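Local structure of metallo-beta-lactamase domain-containing protein (Enterococcus faecalis, 2AZ4) at residues Y299-A302 against K306-E309; I316-L321 against V333-N338; Q398-I403 against E409-P414; I232-V235 against D239-Q242. The protein is of unknown function, but its two-zinc metallo-beta-lactamase fold and family suggest a metal-dependent hydrolase, possibly an RNA-binding exonuclease. All coordinates share one frame; numbering follows the deposited sequence.

Contact 1 of 4, residues Y299-A302 against K306-E309; sequences YYYA and KIPE
Y301 carries this contact alone on its side, holding its phenol oxygen against the backbone where K306 joins I307. The segment enters as the end of strand 298-300. There Y299 lies within the fold, and although it does not touch K306-E309 it touches the residue that does: the edge of its ring, in plane, receives CE2 of Y301, with Y299 CE1 3.6 Å from Y301 CE2. Y300 faces elsewhere, its hydroxyl bonded to the carbonyl of Q331. At Y301 the strand has ended, and the side chain takes over the bridging. With CG set anti to the carbonyl carbon (chi1 -76°), the ring projects across the turn. I307 N donates to Y301 OH at 2.9 Å, and an N-H...O angle of 169° makes the bond almost straight. The amide arrives at the ring's edge, near its plane, rather than over a face. Beside the bond, Y301 OH is 3.4 Å from K306 CA, a packing contact only. I307 adds a modest apolar touch, its CG1 4.1 Å from Y301 CE1, while the K306 chain bends at three successive torsions and leads its amine away. One tyrosine thus bonds a backbone amide of the loop that follows the strand, with five residues between the two partners. The site is superficial. Helix 283-293 packs against it, where A283 meets both Y299 and Y301 and N284 meets I307; strand 298-300, at one margin of the parallel sheet, pairs through Y300 with L281 of strand 278-282.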
loop_
_atom_site.group_PDB
_atom_site.type_symbol
_atom_site.label_atom_id
_atom_site.label_comp_id
_atom_site.label_asym_id
_atom_site.label_seq_id
_atom_site.Cartn_x
_atom_site.Cartn_y
_atom_site.Cartn_z
ATOM N N TYR A 299 -21.217 -11.131 8.361
ATOM C CA TYR A 299 -21.111 -9.807 7.778
ATOM C C TYR A 299 -22.424 -9.061 7.861
ATOM O O TYR A 299 -23.456 -9.660 8.081
ATOM C CB TYR A 299 -20.702 -9.906 6.304
ATOM C CG TYR A 299 -21.732 -10.638 5.458
ATOM C CD1 TYR A 299 -22.754 -9.947 4.792
ATOM C CD2 TYR A 299 -21.686 -12.027 5.330
ATOM C CE1 TYR A 299 -23.684 -10.632 4.018
ATOM C CE2 TYR A 299 -22.613 -12.714 4.584
ATOM C CZ TYR A 299 -23.591 -12.014 3.900
ATOM O OH TYR A 299 -24.514 -12.721 3.157
ATOM N N TYR A 300 -22.356 -7.751 7.660
ATOM C CA TYR A 300 -23.536 -6.910 7.499
ATOM C C TYR A 300 -23.312 -6.006 6.295
ATOM O O TYR A 300 -22.163 -5.701 5.920
ATOM C CB TYR A 300 -23.849 -6.101 8.767
ATOM C CG TYR A 300 -22.928 -4.942 8.993
ATOM C CD1 TYR A 300 -23.357 -3.635 8.772
ATOM C CD2 TYR A 300 -21.602 -5.156 9.407
ATOM C CE1 TYR A 300 -22.497 -2.566 8.984
ATOM C CE2 TYR A 300 -20.736 -4.101 9.610
ATOM C CZ TYR A 300 -21.182 -2.816 9.388
ATOM O OH TYR A 300 -20.321 -1.766 9.570
ATOM N N TYR A 301 -24.413 -5.619 5.668
ATOM C CA TYR A 301 -24.385 -4.668 4.570
ATOM C C TYR A 301 -24.460 -3.244 5.068
ATOM O O TYR A 301 -25.352 -2.889 5.843
ATOM C CB TYR A 301 -25.546 -4.927 3.629
ATOM C CG TYR A 301 -25.328 -6.125 2.759
ATOM C CD1 TYR A 301 -24.423 -6.065 1.689
ATOM C CD2 TYR A 301 -26.042 -7.298 2.965
ATOM C CE1 TYR A 301 -24.212 -7.158 0.866
ATOM C CE2 TYR A 301 -25.847 -8.411 2.136
ATOM C CZ TYR A 301 -24.918 -8.310 1.084
ATOM O OH TYR A 301 -24.694 -9.375 0.265
ATOM N N ALA A 302 -23.518 -2.424 4.613
ATOM C CA ALA A 302 -23.571 -0.989 4.862
ATOM C C ALA A 302 -24.042 -0.267 3.592
ATOM O O ALA A 302 -24.031 0.958 3.519
ATOM C CB ALA A 302 -22.210 -0.490 5.303
ATOM N N LYS A 306 -26.891 -6.768 -2.914
ATOM C CA LYS A 306 -26.355 -8.027 -2.429
ATOM C C LYS A 306 -25.063 -8.282 -3.176
ATOM O O LYS A 306 -24.918 -7.906 -4.348
ATOM C CB LYS A 306 -27.317 -9.186 -2.733
ATOM C CG LYS A 306 -28.686 -9.120 -2.052
ATOM C CD LYS A 306 -28.782 -10.066 -0.858
ATOM C CE LYS A 306 -29.307 -11.472 -1.257
ATOM N NZ LYS A 306 -30.745 -11.446 -1.726
ATOM N N ILE A 307 -24.106 -8.900 -2.495
ATOM C CA ILE A 307 -22.917 -9.395 -3.178
ATOM C C ILE A 307 -23.161 -10.898 -3.380
ATOM O O ILE A 307 -23.309 -11.629 -2.403
ATOM C CB ILE A 307 -21.665 -9.150 -2.343
ATOM C CG1 ILE A 307 -21.474 -7.638 -2.148
ATOM C CG2 ILE A 307 -20.426 -9.856 -2.974
ATOM C CD1 ILE A 307 -20.354 -7.287 -1.197
ATOM N N PRO A 308 -23.223 -11.348 -4.646
ATOM C CA PRO A 308 -23.630 -12.739 -4.937
ATOM C C PRO A 308 -22.771 -13.832 -4.274
ATOM O O PRO A 308 -23.294 -14.894 -3.924
ATOM C CB PRO A 308 -23.593 -12.828 -6.469
ATOM C CG PRO A 308 -22.937 -11.562 -6.974
ATOM C CD PRO A 308 -22.939 -10.552 -5.863
ATOM N N GLU A 309 -21.484 -13.549 -4.077
ATOM C CA GLU A 309 -20.503 -14.521 -3.591
ATOM C C GLU A 309 -20.745 -14.921 -2.152
ATOM O O GLU A 309 -20.395 -16.015 -1.740
ATOM C CB GLU A 309 -19.097 -13.927 -3.688
ATOM C CG GLU A 309 -18.514 -13.907 -5.094
ATOM C CD GLU A 309 -19.217 -12.920 -6.023
ATOM O OE1 GLU A 309 -19.671 -11.860 -5.530
ATOM O OE2 GLU A 309 -19.320 -13.217 -7.244
#

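Contact 2 of 4, residues I316-L321 against V333-N338; sequences IPYDTL and VNQFDN
The hydroxyl of Y318, in the first turn of helix 318-323, meets the side chains of Q335 and N338 in the loop after strand 328-331. CG of Y318 stands anti to its own backbone nitrogen (chi1 177°), which sends the phenol out from the helix and across to the loop. N338 answers with its amide: ND2 donates to Y318 OH over 3.1 Å with an N-H...O angle of 164°, and the oxygen lies close to the amide plane. The two side chains run at about a right angle, their ring and amide planes 55° apart, and the nitrogen comes to the ring's edge. Q335 approaches differently. Its extended side chain brings NE2 obliquely to within 3.8 Å of Y318 CE2, while Q335 CB packs 3.5 Å from Y318 OH. The same glutamine also touches the asparagine through a weak second bond, from N338 ND2 to Q335 OE1 at 2.9 Å. Within the loop the backbone bond from N338 N to Q335 O closes the short 3-10 turn. A water also bonds the hydroxyl, 2.7 Å from Y318 OH, and donates to N334 O. No apolar pair joins the segments. The chemistry implies a polar, hydrated surface junction in which one phenol oxygen is gripped by an amide and a water together, and N338 ND2 has one good bond and one weak one, which may limit the rotation of its amide.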
loop_
_atom_site.group_PDB
_atom_site.type_symbol
_atom_site.label_atom_id
_atom_site.label_comp_id
_atom_site.label_asym_id
_atom_site.label_seq_id
_atom_site.Cartn_x
_atom_site.Cartn_y
_atom_site.Cartn_z
ATOM N N ILE A 316 -25.777 -10.808 9.204
ATOM C CA ILE A 316 -26.338 -10.336 10.462
ATOM C C ILE A 316 -26.965 -8.968 10.175
ATOM O O ILE A 316 -26.352 -8.124 9.497
ATOM C CB ILE A 316 -25.265 -10.183 11.566
ATOM C CG1 ILE A 316 -24.345 -11.417 11.664
ATOM C CG2 ILE A 316 -25.905 -9.782 12.917
ATOM C CD1 ILE A 316 -25.006 -12.731 12.147
ATOM N N PRO A 317 -28.219 -8.761 10.615
ATOM C CA PRO A 317 -28.801 -7.421 10.413
ATOM C C PRO A 317 -28.044 -6.354 11.197
ATOM O O PRO A 317 -27.671 -6.578 12.351
ATOM C CB PRO A 317 -30.223 -7.565 10.960
ATOM C CG PRO A 317 -30.489 -9.063 10.983
ATOM C CD PRO A 317 -29.161 -9.698 11.255
ATOM N N TYR A 318 -27.800 -5.211 10.557
ATOM C CA TYR A 318 -27.219 -4.057 11.229
ATOM C C TYR A 318 -27.920 -3.739 12.575
ATOM O O TYR A 318 -27.272 -3.454 13.589
ATOM C CB TYR A 318 -27.273 -2.856 10.284
ATOM C CG TYR A 318 -26.774 -1.544 10.858
ATOM C CD1 TYR A 318 -25.521 -1.448 11.468
ATOM C CD2 TYR A 318 -27.547 -0.383 10.745
ATOM C CE1 TYR A 318 -25.045 -0.230 11.969
ATOM C CE2 TYR A 318 -27.086 0.838 11.245
ATOM C CZ TYR A 318 -25.837 0.901 11.855
ATOM O OH TYR A 318 -25.386 2.095 12.344
ATOM N N ASP A 319 -29.250 -3.799 12.554
ATOM C CA ASP A 319 -30.099 -3.558 13.730
ATOM C C ASP A 319 -29.722 -4.456 14.919
ATOM O O ASP A 319 -29.699 -4.002 16.067
ATOM C CB ASP A 319 -31.573 -3.753 13.310
ATOM C CG ASP A 319 -32.554 -3.459 14.419
ATOM O OD1 ASP A 319 -32.508 -2.332 14.970
ATOM O OD2 ASP A 319 -33.378 -4.355 14.744
ATOM N N THR A 320 -29.418 -5.727 14.637
ATOM C CA THR A 320 -28.945 -6.668 15.652
ATOM C C THR A 320 -27.558 -6.295 16.200
ATOM O O THR A 320 -27.313 -6.362 17.399
ATOM C CB THR A 320 -28.943 -8.123 15.102
ATOM O OG1 THR A 320 -30.236 -8.429 14.593
ATOM C CG2 THR A 320 -28.589 -9.147 16.185
ATOM N N LEU A 321 -26.648 -5.898 15.318
ATOM C CA LEU A 321 -25.314 -5.495 15.744
ATOM C C LEU A 321 -25.356 -4.329 16.711
ATOM O O LEU A 321 -24.612 -4.303 17.711
ATOM C CB LEU A 321 -24.479 -5.119 14.527
ATOM C CG LEU A 321 -23.389 -6.028 13.950
ATOM C CD1 LEU A 321 -23.412 -7.523 14.391
ATOM C CD2 LEU A 321 -23.283 -5.827 12.453
ATOM N N VAL A 333 -18.000 1.205 10.061
ATOM C CA VAL A 333 -17.413 1.991 8.965
ATOM C C VAL A 333 -18.046 3.384 8.753
ATOM O O VAL A 333 -17.493 4.234 8.041
ATOM C CB VAL A 333 -17.433 1.196 7.634
ATOM C CG1 VAL A 333 -16.609 -0.085 7.769
ATOM C CG2 VAL A 333 -18.892 0.874 7.190
ATOM N N ASN A 334 -19.227 3.585 9.336
ATOM C CA ASN A 334 -19.966 4.832 9.290
ATOM C C ASN A 334 -21.123 4.805 10.301
ATOM O O ASN A 334 -21.210 3.900 11.108
ATOM C CB ASN A 334 -20.487 5.137 7.872
ATOM C CG ASN A 334 -21.498 4.092 7.373
ATOM O OD1 ASN A 334 -21.893 3.172 8.100
ATOM N ND2 ASN A 334 -21.923 4.244 6.125
ATOM N N GLN A 335 -21.990 5.814 10.242
ATOM C CA GLN A 335 -23.077 6.012 11.206
ATOM C C GLN A 335 -22.611 5.854 12.640
ATOM O O GLN A 335 -23.217 5.109 13.402
ATOM C CB GLN A 335 -24.259 5.067 10.926
ATOM C CG GLN A 335 -25.000 5.394 9.649
ATOM C CD GLN A 335 -26.361 4.701 9.592
ATOM O OE1 GLN A 335 -27.310 5.087 10.304
ATOM N NE2 GLN A 335 -26.451 3.657 8.777
ATOM N N PHE A 336 -21.528 6.533 13.007
ATOM C CA PHE A 336 -20.944 6.309 14.342
ATOM C C PHE A 336 -21.874 6.813 15.445
ATOM O O PHE A 336 -21.747 6.404 16.597
ATOM C CB PHE A 336 -19.526 6.919 14.465
ATOM C CG PHE A 336 -18.492 6.195 13.662
ATOM C CD1 PHE A 336 -17.703 5.222 14.245
ATOM C CD2 PHE A 336 -18.315 6.478 12.306
ATOM C CE1 PHE A 336 -16.736 4.545 13.485
ATOM C CE2 PHE A 336 -17.356 5.782 11.537
ATOM C CZ PHE A 336 -16.585 4.832 12.121
ATOM N N ASP A 337 -22.827 7.677 15.073
ATOM C CA ASP A 337 -23.801 8.246 16.031
ATOM C C ASP A 337 -24.757 7.173 16.571
ATOM O O ASP A 337 -25.456 7.393 17.559
ATOM C CB ASP A 337 -24.521 9.457 15.401
ATOM C CG ASP A 337 -25.499 10.156 16.351
ATOM O OD1 ASP A 337 -25.091 10.564 17.473
ATOM O OD2 ASP A 337 -26.682 10.330 15.951
ATOM N N ASN A 338 -24.738 5.982 15.964
ATOM C CA ASN A 338 -25.601 4.866 16.417
ATOM C C ASN A 338 -24.977 3.921 17.432
ATOM O O ASN A 338 -25.663 3.063 17.987
ATOM C CB ASN A 338 -26.099 4.057 15.221
ATOM C CG ASN A 338 -27.110 4.824 14.389
ATOM O OD1 ASN A 338 -27.861 5.642 14.912
ATOM N ND2 ASN A 338 -27.138 4.555 13.099
HETATM O O HOH W 1 -22.744 2.041 12.686
#

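Contact 3 of 4, residues Q398-I403 against E409-P414; sequences QVLVPI and EKLENP
L411 and N413 face L400 and P402 across two chain runs that point almost exactly opposite ways, 176° apart, yet no hydrogen bond links them. Following E409-P414, the 3-10 turn ends and L411 turns inward. Its CB slides along the proline ring, 3.8 Å from P402 CG. Its branch CD2 comes 3.9 Å from L400 CD1, the two leucines crossing at about a right angle. L411 O lies 3.6 Å from L400 CD1, but its hydrogen-bond partner is R418. E412 points away from the strand. N413 returns inward: with CG opposite its backbone nitrogen (chi1 -173°), it rests CB 3.7 Å from L400 CB and turns its amide toward the start of the strand. There ND2 bonds the carbonyls of P397 and E417, while OD1 accepts from Y415 N in an Asx turn. L388 and I392 of helix 385-395 pack on L411, so the loop touches both helix and strand. This fits the layering of the metallo-beta-lactamase alpha-beta/beta-alpha sandwich: strand 399-403, flanked by 212-216 and 417-418, leads directly into the zinc ligand H404.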
loop_
_atom_site.group_PDB
_atom_site.type_symbol
_atom_site.label_atom_id
_atom_site.label_comp_id
_atom_site.label_asym_id
_atom_site.label_seq_id
_atom_site.Cartn_x
_atom_site.Cartn_y
_atom_site.Cartn_z
ATOM N N GLN A 398 26.128 -2.635 -2.813
ATOM C CA GLN A 398 27.314 -1.951 -3.291
ATOM C C GLN A 398 27.043 -0.454 -3.325
ATOM O O GLN A 398 27.885 0.359 -2.916
ATOM C CB GLN A 398 27.709 -2.479 -4.662
ATOM C CG GLN A 398 28.125 -3.949 -4.666
ATOM C CD GLN A 398 28.359 -4.477 -6.060
ATOM O OE1 GLN A 398 29.099 -3.888 -6.835
ATOM N NE2 GLN A 398 27.712 -5.588 -6.395
ATOM N N VAL A 399 25.854 -0.099 -3.811
ATOM C CA VAL A 399 25.387 1.277 -3.829
ATOM C C VAL A 399 23.953 1.308 -3.303
ATOM O O VAL A 399 23.106 0.520 -3.737
ATOM C CB VAL A 399 25.402 1.894 -5.250
ATOM C CG1 VAL A 399 25.003 3.360 -5.176
ATOM C CG2 VAL A 399 26.791 1.747 -5.936
ATOM N N LEU A 400 23.699 2.221 -2.373
ATOM C CA LEU A 400 22.379 2.413 -1.770
ATOM C C LEU A 400 21.764 3.705 -2.291
ATOM O O LEU A 400 22.431 4.755 -2.300
ATOM C CB LEU A 400 22.531 2.474 -0.242
ATOM C CG LEU A 400 21.442 2.234 0.827
ATOM C CD1 LEU A 400 21.247 3.454 1.694
ATOM C CD2 LEU A 400 20.100 1.628 0.349
ATOM N N VAL A 401 20.495 3.635 -2.723
ATOM C CA VAL A 401 19.758 4.825 -3.121
ATOM C C VAL A 401 18.506 5.005 -2.247
ATOM O O VAL A 401 17.508 4.325 -2.494
ATOM C CB VAL A 401 19.295 4.736 -4.620
ATOM C CG1 VAL A 401 18.651 6.057 -5.078
ATOM C CG2 VAL A 401 20.423 4.357 -5.515
ATOM N N PRO A 402 18.546 5.889 -1.219
ATOM C CA PRO A 402 17.295 6.140 -0.512
ATOM C C PRO A 402 16.236 6.783 -1.412
ATOM O O PRO A 402 16.547 7.680 -2.222
ATOM C CB PRO A 402 17.706 7.106 0.604
ATOM C CG PRO A 402 19.208 6.872 0.768
ATOM C CD PRO A 402 19.662 6.641 -0.615
ATOM N N ILE A 403 15.007 6.280 -1.281
ATOM C CA ILE A 403 13.831 6.814 -1.968
ATOM C C ILE A 403 12.662 6.704 -1.002
ATOM O O ILE A 403 12.816 6.140 0.069
ATOM C CB ILE A 403 13.503 6.031 -3.252
ATOM C CG1 ILE A 403 13.281 4.532 -2.929
ATOM C CG2 ILE A 403 14.562 6.297 -4.316
ATOM C CD1 ILE A 403 12.750 3.707 -4.085
ATOM N N GLU A 409 19.360 11.337 3.839
ATOM C CA GLU A 409 20.722 11.369 4.419
ATOM C C GLU A 409 20.838 10.525 5.677
ATOM O O GLU A 409 21.945 10.150 6.070
ATOM C CB GLU A 409 21.189 12.807 4.697
ATOM C CG GLU A 409 21.476 13.571 3.417
ATOM C CD GLU A 409 22.503 14.691 3.567
ATOM O OE1 GLU A 409 22.088 15.826 3.898
ATOM O OE2 GLU A 409 23.710 14.452 3.304
ATOM N N LYS A 410 19.699 10.215 6.295
ATOM C CA LYS A 410 19.677 9.359 7.486
ATOM C C LYS A 410 19.861 7.869 7.158
ATOM O O LYS A 410 20.204 7.063 8.037
ATOM C CB LYS A 410 18.404 9.600 8.289
ATOM C CG LYS A 410 18.349 10.971 8.942
ATOM C CD LYS A 410 17.056 11.173 9.762
ATOM C CE LYS A 410 16.998 10.271 10.999
ATOM N NZ LYS A 410 17.480 10.942 12.256
ATOM N N LEU A 411 19.647 7.501 5.897
ATOM C CA LEU A 411 19.832 6.120 5.461
ATOM C C LEU A 411 21.260 5.862 4.960
ATOM O O LEU A 411 21.631 6.291 3.862
ATOM C CB LEU A 411 18.792 5.721 4.395
ATOM C CG LEU A 411 18.441 4.229 4.391
ATOM C CD1 LEU A 411 17.714 3.802 5.693
ATOM C CD2 LEU A 411 17.628 3.836 3.143
ATOM N N GLU A 412 22.024 5.116 5.758
ATOM C CA GLU A 412 23.461 4.909 5.537
ATOM C C GLU A 412 23.812 3.517 5.035
ATOM O O GLU A 412 23.175 2.517 5.421
ATOM C CB GLU A 412 24.239 5.173 6.831
ATOM C CG GLU A 412 24.375 6.655 7.187
ATOM C CD GLU A 412 24.836 6.881 8.615
ATOM O OE1 GLU A 412 25.687 6.108 9.107
ATOM O OE2 GLU A 412 24.343 7.849 9.238
ATOM N N ASN A 413 24.844 3.463 4.193
ATOM C CA ASN A 413 25.394 2.213 3.691
ATOM C C ASN A 413 26.838 1.972 4.191
ATOM O O ASN A 413 27.786 2.440 3.566
ATOM C CB ASN A 413 25.363 2.205 2.167
ATOM C CG ASN A 413 25.752 0.868 1.578
ATOM O OD1 ASN A 413 25.740 -0.172 2.259
ATOM N ND2 ASN A 413 26.078 0.872 0.287
ATOM N N PRO A 414 26.993 1.251 5.323
ATOM C CA PRO A 414 28.313 0.825 5.801
ATOM C C PRO A 414 29.080 -0.026 4.792
ATOM O O PRO A 414 30.292 -0.120 4.882
ATOM C CB PRO A 414 27.978 -0.034 7.035
ATOM C CG PRO A 414 26.663 0.476 7.500
ATOM C CD PRO A 414 25.921 0.811 6.243
#

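Contact 4 of 4, residues I232-V235 against D239-Q242; sequences IAVV and DLVQ
V235 and D239 meet at the N-terminal turn of helix 237-249, where an acidic side chain of the first turn reaches back to the chain that leads into the helix. The central bond runs from V235 N to D239 OD2, 3.0 Å long with an N-H...O angle of 155°. The oxygen accepts through its anti lone pair, the one turned away from OD1. The reach follows from chi1 of D239 (-170°), which places CG opposite the backbone nitrogen and lays the carboxylate against the incoming loop. V235 adds CG2, wedged between its own N and carbonyl carbon and 3.5 Å from D239 OD2, so the bonded oxygen is flanked by a methyl. V234 CA approaches the same oxygen to 3.5 Å. Next to this polar pair is an apolar one: V234 CG1 touches L240 CB at 3.8 Å and sits equally near the backbone nitrogen of L240. Further out, D239 N is hydrogen-bonded to S236 OG, so the residue just ahead of the helix fixes the turn from which the carboxylate extends. L377 packs on both V234 and L240, and R267 of helix 265-274 touches L240. The carboxylate's place at the positive end of the helix dipole probably favours its charged form. A water bridges the two segments, donating to D239 OD2 at 2.6 Å and to A233 O at 2.8 Å.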
loop_
_atom_site.group_PDB
_atom_site.type_symbol
_atom_site.label_atom_id
_atom_site.label_comp_id
_atom_site.label_asym_id
_atom_site.label_seq_id
_atom_site.Cartn_x
_atom_site.Cartn_y
_atom_site.Cartn_z
ATOM N N ILE A 232 -1.906 2.351 22.267
ATOM C CA ILE A 232 -1.199 1.194 22.830
ATOM C C ILE A 232 0.091 1.013 22.029
ATOM O O ILE A 232 0.063 1.052 20.806
ATOM C CB ILE A 232 -2.086 -0.075 22.711
ATOM C CG1 ILE A 232 -3.178 -0.038 23.779
ATOM C CG2 ILE A 232 -1.245 -1.366 22.789
ATOM C CD1 ILE A 232 -4.358 -0.956 23.529
ATOM N N ALA A 233 1.222 0.845 22.709
ATOM C CA ALA A 233 2.483 0.558 22.019
ATOM C C ALA A 233 2.494 -0.905 21.545
ATOM O O ALA A 233 2.400 -1.840 22.361
ATOM C CB ALA A 233 3.666 0.840 22.931
ATOM N N VAL A 234 2.574 -1.089 20.232
ATOM C CA VAL A 234 2.439 -2.390 19.573
ATOM C C VAL A 234 3.763 -2.624 18.865
ATOM O O VAL A 234 4.314 -1.683 18.307
ATOM C CB VAL A 234 1.252 -2.379 18.545
ATOM C CG1 VAL A 234 1.316 -3.555 17.574
ATOM C CG2 VAL A 234 -0.112 -2.365 19.267
ATOM N N VAL A 235 4.269 -3.856 18.903
ATOM C CA VAL A 235 5.591 -4.187 18.343
ATOM C C VAL A 235 5.561 -5.117 17.108
ATOM O O VAL A 235 6.592 -5.356 16.496
ATOM C CB VAL A 235 6.548 -4.824 19.418
ATOM C CG1 VAL A 235 6.712 -3.918 20.637
ATOM C CG2 VAL A 235 6.078 -6.215 19.824
ATOM N N ASP A 239 1.452 -9.151 18.011
ATOM C CA ASP A 239 1.270 -8.380 19.230
ATOM C C ASP A 239 -0.033 -7.562 19.153
ATOM O O ASP A 239 -0.780 -7.487 20.128
ATOM C CB ASP A 239 2.480 -7.465 19.452
ATOM C CG ASP A 239 2.477 -6.792 20.827
ATOM O OD1 ASP A 239 2.169 -7.459 21.829
ATOM O OD2 ASP A 239 2.786 -5.587 20.918
ATOM N N LEU A 240 -0.304 -6.953 17.996
ATOM C CA LEU A 240 -1.556 -6.218 17.796
ATOM C C LEU A 240 -2.790 -7.085 18.119
ATOM O O LEU A 240 -3.691 -6.643 18.856
ATOM C CB LEU A 240 -1.637 -5.673 16.366
ATOM C CG LEU A 240 -2.787 -4.694 16.097
ATOM C CD1 LEU A 240 -2.327 -3.622 15.150
ATOM C CD2 LEU A 240 -4.029 -5.427 15.533
ATOM N N VAL A 241 -2.835 -8.308 17.582
ATOM C CA VAL A 241 -4.016 -9.178 17.792
ATOM C C VAL A 241 -4.166 -9.646 19.255
ATOM O O VAL A 241 -5.293 -9.757 19.745
ATOM C CB VAL A 241 -4.083 -10.377 16.818
ATOM C CG1 VAL A 241 -5.358 -11.207 17.083
ATOM C CG2 VAL A 241 -4.130 -9.863 15.399
ATOM N N GLN A 242 -3.048 -9.897 19.935
ATOM C CA GLN A 242 -3.063 -10.248 21.375
ATOM C C GLN A 242 -3.625 -9.118 22.233
ATOM O O GLN A 242 -4.398 -9.359 23.174
ATOM C CB GLN A 242 -1.655 -10.639 21.849
ATOM C CG GLN A 242 -1.112 -11.910 21.119
ATOM C CD GLN A 242 -1.909 -13.146 21.472
ATOM O OE1 GLN A 242 -2.442 -13.826 20.601
ATOM N NE2 GLN A 242 -2.005 -13.432 22.754
HETATM O O HOH W 2 3.121 -4.380 23.157
#

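Overall arrangement
Contacts 1 and 2 adjoin, their centres about 14 Å apart, at the edge of the six-stranded parallel sheet that holds strand 298-300; a probable hydrogen bond from I316 N to Y299 O links them. In both, a tyrosine hydroxyl accepts from nitrogen at the surface, a backbone amide in contact 1 and a side-chain amide in contact 2. Contact 4, also superficial, uses a carboxylate and a helix start instead. Contact 3 is the exception: partly buried, without a hydrogen bond across it, joined by apolar packing in the metallo-beta-lactamase sandwich, and the nearest to zinc. Its centre lies about 47 Å from that of contact 1, beyond the chain's centre.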